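Local coordinates for MOR (Lactococcus phage TP901-1, PDB 6TRI), which probably acts as the phage antirepressor (modulator of repression) of the lysis-lysogeny switch, a small helix-turn-helix protein that contacts a second protein chain, at residues Q21-R33 and W45-L57. Sequence-based numbering, arbitrary orientation.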
ATOM      1  N   GLN B  21      -6.086  20.729   2.468  1.00 44.82           N
ATOM      2  CA  GLN B  21      -4.964  19.837   2.216  1.00 45.11           C
ATOM      3  C   GLN B  21      -3.788  20.206   3.116  1.00 52.78           C
ATOM      4  O   GLN B  21      -3.035  19.342   3.566  1.00 58.69           O
ATOM      5  CB  GLN B  21      -4.565  19.906   0.741  1.00 48.69           C
ATOM      6  CG  GLN B  21      -3.241  19.258   0.402  1.00 49.58           C
ATOM      7  CD  GLN B  21      -2.868  19.452  -1.051  1.00 60.05           C
ATOM      8  OE1 GLN B  21      -1.832  20.039  -1.365  1.00 74.27           O
ATOM      9  NE2 GLN B  21      -3.711  18.958  -1.950  1.00 52.37           N
ATOM     10  N   TYR B  22      -3.645  21.501   3.380  1.00 58.69           N
ATOM     11  CA  TYR B  22      -2.595  21.998   4.260  1.00 62.23           C
ATOM     12  C   TYR B  22      -2.755  21.445   5.672  1.00 53.21           C
ATOM     13  O   TYR B  22      -1.791  20.962   6.267  1.00 52.52           O
ATOM     14  CB  TYR B  22      -2.596  23.528   4.287  1.00 62.52           C
ATOM     15  CG  TYR B  22      -1.623  24.120   5.280  1.00 71.06           C
ATOM     16  CD1 TYR B  22      -0.264  24.175   5.000  1.00 63.93           C
ATOM     17  CD2 TYR B  22      -2.062  24.625   6.498  1.00 76.50           C
ATOM     18  CE1 TYR B  22       0.631  24.716   5.905  1.00 66.20           C
ATOM     19  CE2 TYR B  22      -1.174  25.166   7.409  1.00 79.39           C
ATOM     20  CZ  TYR B  22       0.171  25.210   7.106  1.00 71.88           C
ATOM     21  OH  TYR B  22       1.060  25.750   8.009  1.00 72.26           O
ATOM     22  N   ASN B  23      -3.972  21.527   6.202  1.00 45.12           N
ATOM     23  CA  ASN B  23      -4.280  20.966   7.513  1.00 40.90           C
ATOM     24  C   ASN B  23      -3.948  19.485   7.572  1.00 43.94           C
ATOM     25  O   ASN B  23      -3.401  19.000   8.561  1.00 42.85           O
ATOM     26  CB  ASN B  23      -5.752  21.173   7.861  1.00 40.37           C
ATOM     27  CG  ASN B  23      -6.070  22.606   8.228  1.00 53.51           C
ATOM     28  OD1 ASN B  23      -5.199  23.354   8.670  1.00 54.59           O
ATOM     29  ND2 ASN B  23      -7.328  22.996   8.057  1.00 54.46           N
ATOM     30  N   PHE B  24      -4.284  18.774   6.502  1.00 41.74           N
ATOM     31  CA  PHE B  24      -3.991  17.353   6.407  1.00 39.09           C
ATOM     32  C   PHE B  24      -2.486  17.111   6.422  1.00 49.17           C
ATOM     33  O   PHE B  24      -2.005  16.193   7.087  1.00 54.50           O
ATOM     34  CB  PHE B  24      -4.617  16.764   5.143  1.00 38.39           C
ATOM     35  CG  PHE B  24      -4.350  15.299   4.965  1.00 47.29           C
ATOM     36  CD1 PHE B  24      -4.731  14.390   5.937  1.00 39.61           C
ATOM     37  CD2 PHE B  24      -3.727  14.828   3.822  1.00 48.92           C
ATOM     38  CE1 PHE B  24      -4.489  13.039   5.778  1.00 41.27           C
ATOM     39  CE2 PHE B  24      -3.485  13.476   3.654  1.00 39.10           C
ATOM     40  CZ  PHE B  24      -3.866  12.582   4.635  1.00 39.75           C
ATOM     41  N   ALA B  25      -1.752  17.946   5.693  1.00 47.79           N
ATOM     42  CA  ALA B  25      -0.296  17.856   5.632  1.00 39.81           C
ATOM     43  C   ALA B  25       0.325  17.952   7.021  1.00 43.30           C
ATOM     44  O   ALA B  25       1.143  17.116   7.404  1.00 46.10           O
ATOM     45  CB  ALA B  25       0.261  18.945   4.734  1.00 48.61           C
ATOM     46  N   ILE B  26      -0.073  18.978   7.766  1.00 42.23           N
ATOM     47  CA  ILE B  26       0.398  19.180   9.132  1.00 50.25           C
ATOM     48  C   ILE B  26       0.085  17.974  10.016  1.00 52.24           C
ATOM     49  O   ILE B  26       0.917  17.549  10.819  1.00 68.13           O
ATOM     50  CB  ILE B  26      -0.227  20.444   9.759  1.00 55.63           C
ATOM     51  CG1 ILE B  26       0.034  21.664   8.873  1.00 63.94           C
ATOM     52  CG2 ILE B  26       0.309  20.670  11.166  1.00 54.99           C
ATOM     53  CD1 ILE B  26       1.500  21.941   8.626  1.00 69.35           C
ATOM     54  N   ALA B  27      -1.114  17.421   9.856  1.00 46.81           N
ATOM     55  CA  ALA B  27      -1.541  16.263  10.637  1.00 53.95           C
ATOM     56  C   ALA B  27      -0.728  15.017  10.282  1.00 54.57           C
ATOM     57  O   ALA B  27      -0.533  14.132  11.116  1.00 50.60           O
ATOM     58  CB  ALA B  27      -3.032  16.005  10.427  1.00 35.74           C
ATOM     59  N   MET B  28      -0.254  14.960   9.043  1.00 52.26           N
ATOM     60  CA  MET B  28       0.538  13.830   8.568  1.00 47.30           C
ATOM     61  C   MET B  28       2.020  13.999   8.884  1.00 51.19           C
ATOM     62  O   MET B  28       2.794  13.045   8.800  1.00 52.13           O
ATOM     63  CB  MET B  28       0.349  13.654   7.062  1.00 42.08           C
ATOM     64  CG  MET B  28      -1.039  13.197   6.667  1.00 36.82           C
ATOM     65  SD  MET B  28      -1.244  11.441   6.975  1.00 57.31           S
ATOM     66  CE  MET B  28       0.050  10.793   5.923  1.00 76.78           C
ATOM     67  N   GLY B  29       2.410  15.217   9.248  1.00 47.91           N
ATOM     68  CA  GLY B  29       3.805  15.527   9.502  1.00 55.47           C
ATOM     69  C   GLY B  29       4.595  15.695   8.217  1.00 61.07           C
ATOM     70  O   GLY B  29       5.812  15.498   8.189  1.00 55.94           O
ATOM     71  N   LEU B  30       3.890  16.062   7.149  1.00 56.77           N
ATOM     72  CA  LEU B  30       4.488  16.225   5.825  1.00 50.51           C
ATOM     73  C   LEU B  30       4.356  17.663   5.335  1.00 49.38           C
ATOM     74  O   LEU B  30       3.548  18.431   5.855  1.00 46.99           O
ATOM     75  CB  LEU B  30       3.830  15.275   4.817  1.00 49.32           C
ATOM     76  CG  LEU B  30       4.321  13.828   4.672  1.00 55.83           C
ATOM     77  CD1 LEU B  30       4.366  13.087   5.997  1.00 64.23           C
ATOM     78  CD2 LEU B  30       3.443  13.080   3.679  1.00 48.68           C
ATOM     79  N   SER B  31       5.155  18.027   4.337  1.00 51.99           N
ATOM     80  CA  SER B  31       4.990  19.313   3.674  1.00 49.09           C
ATOM     81  C   SER B  31       3.777  19.226   2.758  1.00 50.29           C
ATOM     82  O   SER B  31       3.393  18.135   2.334  1.00 55.11           O
ATOM     83  CB  SER B  31       6.242  19.699   2.881  1.00 48.99           C
ATOM     84  OG  SER B  31       6.488  18.783   1.829  1.00 58.27           O
ATOM     85  N   GLU B  32       3.170  20.369   2.458  1.00 38.38           N
ATOM     86  CA  GLU B  32       1.971  20.375   1.633  1.00 37.96           C
ATOM     87  C   GLU B  32       2.302  19.995   0.195  1.00 45.20           C
ATOM     88  O   GLU B  32       1.510  19.324  -0.472  1.00 47.61           O
ATOM     89  CB  GLU B  32       1.282  21.737   1.673  1.00 43.88           C
ATOM     90  CG  GLU B  32      -0.084  21.728   1.007  1.00 51.73           C
ATOM     91  CD  GLU B  32      -0.745  23.085   1.003  1.00 67.58           C
ATOM     92  OE1 GLU B  32      -1.890  23.184   0.514  1.00 72.41           O
ATOM     93  OE2 GLU B  32      -0.122  24.053   1.489  1.00 80.73           O
ATOM     94  N   ARG B  33       3.472  20.415  -0.277  1.00 40.35           N
ATOM     95  CA  ARG B  33       3.921  20.055  -1.620  1.00 46.56           C
ATOM     96  C   ARG B  33       4.081  18.544  -1.746  1.00 47.14           C
ATOM     97  O   ARG B  33       3.795  17.962  -2.791  1.00 60.60           O
ATOM     98  CB  ARG B  33       5.239  20.747  -1.963  1.00 46.01           C
ATOM     99  CG  ARG B  33       5.763  20.393  -3.344  1.00 51.67           C
ATOM    100  CD  ARG B  33       7.221  20.768  -3.492  1.00 61.31           C
ATOM    101  NE  ARG B  33       7.434  22.207  -3.390  1.00 70.50           N
ATOM    102  CZ  ARG B  33       8.611  22.764  -3.126  1.00 74.34           C
ATOM    103  NH1 ARG B  33       9.676  21.998  -2.924  1.00 77.74           N
ATOM    104  NH2 ARG B  33       8.721  24.083  -3.052  1.00 66.18           N
ATOM    105  N   TRP B  45       2.646   6.698  -2.621  1.00 47.46           N
ATOM    106  CA  TRP B  45       2.522   6.762  -1.166  1.00 47.07           C
ATOM    107  C   TRP B  45       3.479   5.795  -0.476  1.00 49.81           C
ATOM    108  O   TRP B  45       3.607   4.640  -0.883  1.00 52.27           O
ATOM    109  CB  TRP B  45       1.086   6.452  -0.732  1.00 43.14           C
ATOM    110  CG  TRP B  45       0.108   7.554  -0.996  1.00 47.97           C
ATOM    111  CD1 TRP B  45      -0.475   7.866  -2.189  1.00 47.79           C
ATOM    112  CD2 TRP B  45      -0.415   8.479  -0.037  1.00 44.03           C
ATOM    113  NE1 TRP B  45      -1.322   8.936  -2.035  1.00 47.29           N
ATOM    114  CE2 TRP B  45      -1.304   9.331  -0.724  1.00 45.53           C
ATOM    115  CE3 TRP B  45      -0.216   8.673   1.333  1.00 46.18           C
ATOM    116  CZ2 TRP B  45      -1.992  10.361  -0.086  1.00 48.93           C
ATOM    117  CZ3 TRP B  45      -0.899   9.696   1.964  1.00 59.49           C
ATOM    118  CH2 TRP B  45      -1.776  10.527   1.255  1.00 59.55           C
ATOM    119  N   LYS B  46       4.146   6.267   0.571  1.00 45.48           N
ATOM    120  CA  LYS B  46       5.003   5.404   1.370  1.00 44.13           C
ATOM    121  C   LYS B  46       4.152   4.520   2.274  1.00 48.30           C
ATOM    122  O   LYS B  46       2.978   4.810   2.515  1.00 55.58           O
ATOM    123  CB  LYS B  46       5.988   6.227   2.204  1.00 56.50           C
ATOM    124  CG  LYS B  46       6.958   7.057   1.381  1.00 58.71           C
ATOM    125  CD  LYS B  46       7.899   7.854   2.272  1.00 56.60           C
ATOM    126  CE  LYS B  46       8.799   6.947   3.090  1.00 54.41           C
ATOM    127  NZ  LYS B  46       9.736   7.734   3.937  1.00 68.07           N
ATOM    128  N   ASP B  47       4.753   3.440   2.761  1.00 60.67           N
ATOM    129  CA  ASP B  47       4.081   2.504   3.652  1.00 69.52           C
ATOM    130  C   ASP B  47       3.562   3.204   4.906  1.00 63.69           C
ATOM    131  O   ASP B  47       2.388   3.081   5.257  1.00 65.45           O
ATOM    132  CB  ASP B  47       5.035   1.365   4.029  1.00 90.48           C
ATOM    133  CG  ASP B  47       4.393   0.336   4.940  1.00103.14           C
ATOM    134  OD1 ASP B  47       3.718  -0.578   4.424  1.00111.80           O
ATOM    135  OD2 ASP B  47       4.575   0.436   6.172  1.00105.22           O
ATOM    136  N   ASP B  48       4.440   3.954   5.563  1.00 57.75           N
ATOM    137  CA  ASP B  48       4.109   4.624   6.816  1.00 60.16           C
ATOM    138  C   ASP B  48       3.095   5.755   6.640  1.00 56.41           C
ATOM    139  O   ASP B  48       2.336   6.061   7.559  1.00 57.62           O
ATOM    140  CB  ASP B  48       5.380   5.172   7.471  1.00 84.05           C
ATOM    141  CG  ASP B  48       6.124   6.147   6.577  1.00 94.09           C
ATOM    142  OD1 ASP B  48       7.064   5.716   5.876  1.00 98.16           O
ATOM    143  OD2 ASP B  48       5.765   7.345   6.575  1.00 89.91           O
ATOM    144  N   GLU B  49       3.086   6.377   5.467  1.00 55.81           N
ATOM    145  CA  GLU B  49       2.173   7.486   5.206  1.00 50.41           C
ATOM    146  C   GLU B  49       0.729   7.008   5.132  1.00 52.62           C
ATOM    147  O   GLU B  49      -0.177   7.673   5.629  1.00 59.65           O
ATOM    148  CB  GLU B  49       2.558   8.208   3.914  1.00 48.09           C
ATOM    149  CG  GLU B  49       3.888   8.940   3.994  1.00 71.58           C
ATOM    150  CD  GLU B  49       4.422   9.333   2.632  1.00 86.78           C
ATOM    151  OE1 GLU B  49       3.893   8.827   1.618  1.00 85.89           O
ATOM    152  OE2 GLU B  49       5.370  10.146   2.575  1.00 93.47           O
ATOM    153  N   ILE B  50       0.517   5.850   4.516  1.00 49.44           N
ATOM    154  CA  ILE B  50      -0.824   5.290   4.413  1.00 48.08           C
ATOM    155  C   ILE B  50      -1.356   4.921   5.796  1.00 48.20           C
ATOM    156  O   ILE B  50      -2.503   5.214   6.127  1.00 48.33           O
ATOM    157  CB  ILE B  50      -0.853   4.052   3.494  1.00 49.59           C
ATOM    158  CG1 ILE B  50      -0.470   4.447   2.064  1.00 52.00           C
ATOM    159  CG2 ILE B  50      -2.227   3.399   3.517  1.00 39.37           C
ATOM    160  CD1 ILE B  50      -0.556   3.311   1.068  1.00 50.27           C
ATOM    161  N   LEU B  51      -0.510   4.297   6.609  1.00 45.65           N
ATOM    162  CA  LEU B  51      -0.897   3.921   7.963  1.00 40.89           C
ATOM    163  C   LEU B  51      -1.244   5.145   8.804  1.00 53.36           C
ATOM    164  O   LEU B  51      -2.170   5.106   9.611  1.00 60.87           O
ATOM    165  CB  LEU B  51       0.213   3.118   8.644  1.00 39.71           C
ATOM    166  CG  LEU B  51       0.174   1.597   8.483  1.00 52.29           C
ATOM    167  CD1 LEU B  51       0.330   1.186   7.026  1.00 59.95           C
ATOM    168  CD2 LEU B  51       1.240   0.941   9.346  1.00 51.00           C
ATOM    169  N   LYS B  52      -0.503   6.233   8.613  1.00 55.32           N
ATOM    170  CA  LYS B  52      -0.751   7.448   9.378  1.00 57.05           C
ATOM    171  C   LYS B  52      -2.036   8.118   8.905  1.00 50.86           C
ATOM    172  O   LYS B  52      -2.792   8.664   9.706  1.00 62.31           O
ATOM    173  CB  LYS B  52       0.431   8.415   9.268  1.00 63.04           C
ATOM    174  CG  LYS B  52       0.542   9.378  10.442  1.00 73.45           C
ATOM    175  CD  LYS B  52       1.810  10.216  10.364  1.00 79.12           C
ATOM    176  CE  LYS B  52       1.949  11.132  11.575  1.00 75.44           C
ATOM    177  NZ  LYS B  52       0.635  11.638  12.067  1.00 65.59           N
ATOM    178  N   ALA B  53      -2.277   8.064   7.599  1.00 40.81           N
ATOM    179  CA  ALA B  53      -3.507   8.590   7.023  1.00 48.93           C
ATOM    180  C   ALA B  53      -4.728   7.877   7.601  1.00 47.89           C
ATOM    181  O   ALA B  53      -5.765   8.496   7.838  1.00 48.68           O
ATOM    182  CB  ALA B  53      -3.479   8.458   5.510  1.00 46.01           C
ATOM    183  N   VAL B  54      -4.594   6.574   7.830  1.00 43.30           N
ATOM    184  CA  VAL B  54      -5.660   5.777   8.428  1.00 36.91           C
ATOM    185  C   VAL B  54      -5.931   6.234   9.854  1.00 39.86           C
ATOM    186  O   VAL B  54      -7.082   6.334  10.278  1.00 59.26           O
ATOM    187  CB  VAL B  54      -5.311   4.274   8.423  1.00 46.52           C
ATOM    188  CG1 VAL B  54      -6.353   3.471   9.196  1.00 54.79           C
ATOM    189  CG2 VAL B  54      -5.194   3.768   7.000  1.00 45.73           C
ATOM    190  N   HIS B  55      -4.860   6.518  10.587  1.00 43.52           N
ATOM    191  CA  HIS B  55      -4.962   7.027  11.951  1.00 47.62           C
ATOM    192  C   HIS B  55      -5.576   8.424  11.986  1.00 54.77           C
ATOM    193  O   HIS B  55      -6.480   8.697  12.778  1.00 60.61           O
ATOM    194  CB  HIS B  55      -3.582   7.050  12.609  1.00 39.93           C
ATOM    195  CG  HIS B  55      -3.568   7.690  13.963  1.00 48.25           C
ATOM    196  ND1 HIS B  55      -4.303   7.206  15.023  1.00 56.15           N
ATOM    197  CD2 HIS B  55      -2.899   8.772  14.430  1.00 55.97           C
ATOM    198  CE1 HIS B  55      -4.090   7.965  16.086  1.00 62.20           C
ATOM    199  NE2 HIS B  55      -3.243   8.921  15.750  1.00 63.94           N
ATOM    200  N   VAL B  56      -5.078   9.302  11.121  1.00 49.23           N
ATOM    201  CA  VAL B  56      -5.500  10.699  11.089  1.00 53.60           C
ATOM    202  C   VAL B  56      -6.946  10.864  10.625  1.00 48.99           C
ATOM    203  O   VAL B  56      -7.720  11.610  11.228  1.00 45.73           O
ATOM    204  CB  VAL B  56      -4.574  11.533  10.175  1.00 56.41           C
ATOM    205  CG1 VAL B  56      -5.155  12.918   9.936  1.00 60.87           C
ATOM    206  CG2 VAL B  56      -3.181  11.628  10.778  1.00 39.18           C
ATOM    207  N   LEU B  57      -7.310  10.161   9.557  1.00 45.10           N
ATOM    208  CA  LEU B  57      -8.649  10.284   8.985  1.00 48.43           C
ATOM    209  C   LEU B  57      -9.642   9.311   9.617  1.00 52.56           C
ATOM    210  O   LEU B  57     -10.834   9.339   9.303  1.00 55.98           O
ATOM    211  CB  LEU B  57      -8.589  10.070   7.475  1.00 34.49           C
ATOM    212  CG  LEU B  57      -7.727  11.099   6.742  1.00 42.11           C
ATOM    213  CD1 LEU B  57      -7.523  10.694   5.295  1.00 44.11           C
ATOM    214  CD2 LEU B  57      -8.361  12.481   6.834  1.00 35.89           C
TER
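Successive bends at chi2 (-77°) and chi3 in Met28 fold its thioether over onto helix 47-57, where it sits as a knob in the hole formed by Glu49, Lys52, Ala53 and Val56. Met28 SD lies 3.6 Å from Ala53 N, and Met28 CE is 4.1 Å from Glu49 CB. On helix 21-28, one turn before Met28, the chi1 of Phe24 (180°) turns CG away from the backbone N and sets the ring against Leu57 and Trp45: Phe24 CE1 is 3.9 Å from Leu57 CD1, while Phe24 CE2 meets Trp45 CH2 at 4.2 Å, edge against edge. One face of the Phe24 ring is taken by the CG of Met28. Helices 21-28 and 32-39 are consistent with the helix-turn-helix of this family's clan, and helix 47-57 packs across the C-terminal end of the first of them. That end closes in a Schellman motif with Gly29, at positive phi, as the C' residue: Leu30 N bonds back to Ala25 O and Gly29 N, weakly, to Ile26 O. Here Lys52 NZ donates to Ala27 O at 2.9 Å, lying in the carbonyl plane with a C=O...N angle of 154°, and Lys52 CD runs past Met28 O at 3.4 Å. Beside this bond, Ala27 CB touches Val56 CG1 at 3.8 Å. Past the turn, Leu30 CD2 rests against Glu49 OE2; Glu49 OE1 accepts the backbone N-H of Lys46 from above the carboxylate plane and forms a salt bridge with Lys38. Ile50, Leu51 and Val54 point away from this contact and pack against another protein's chain.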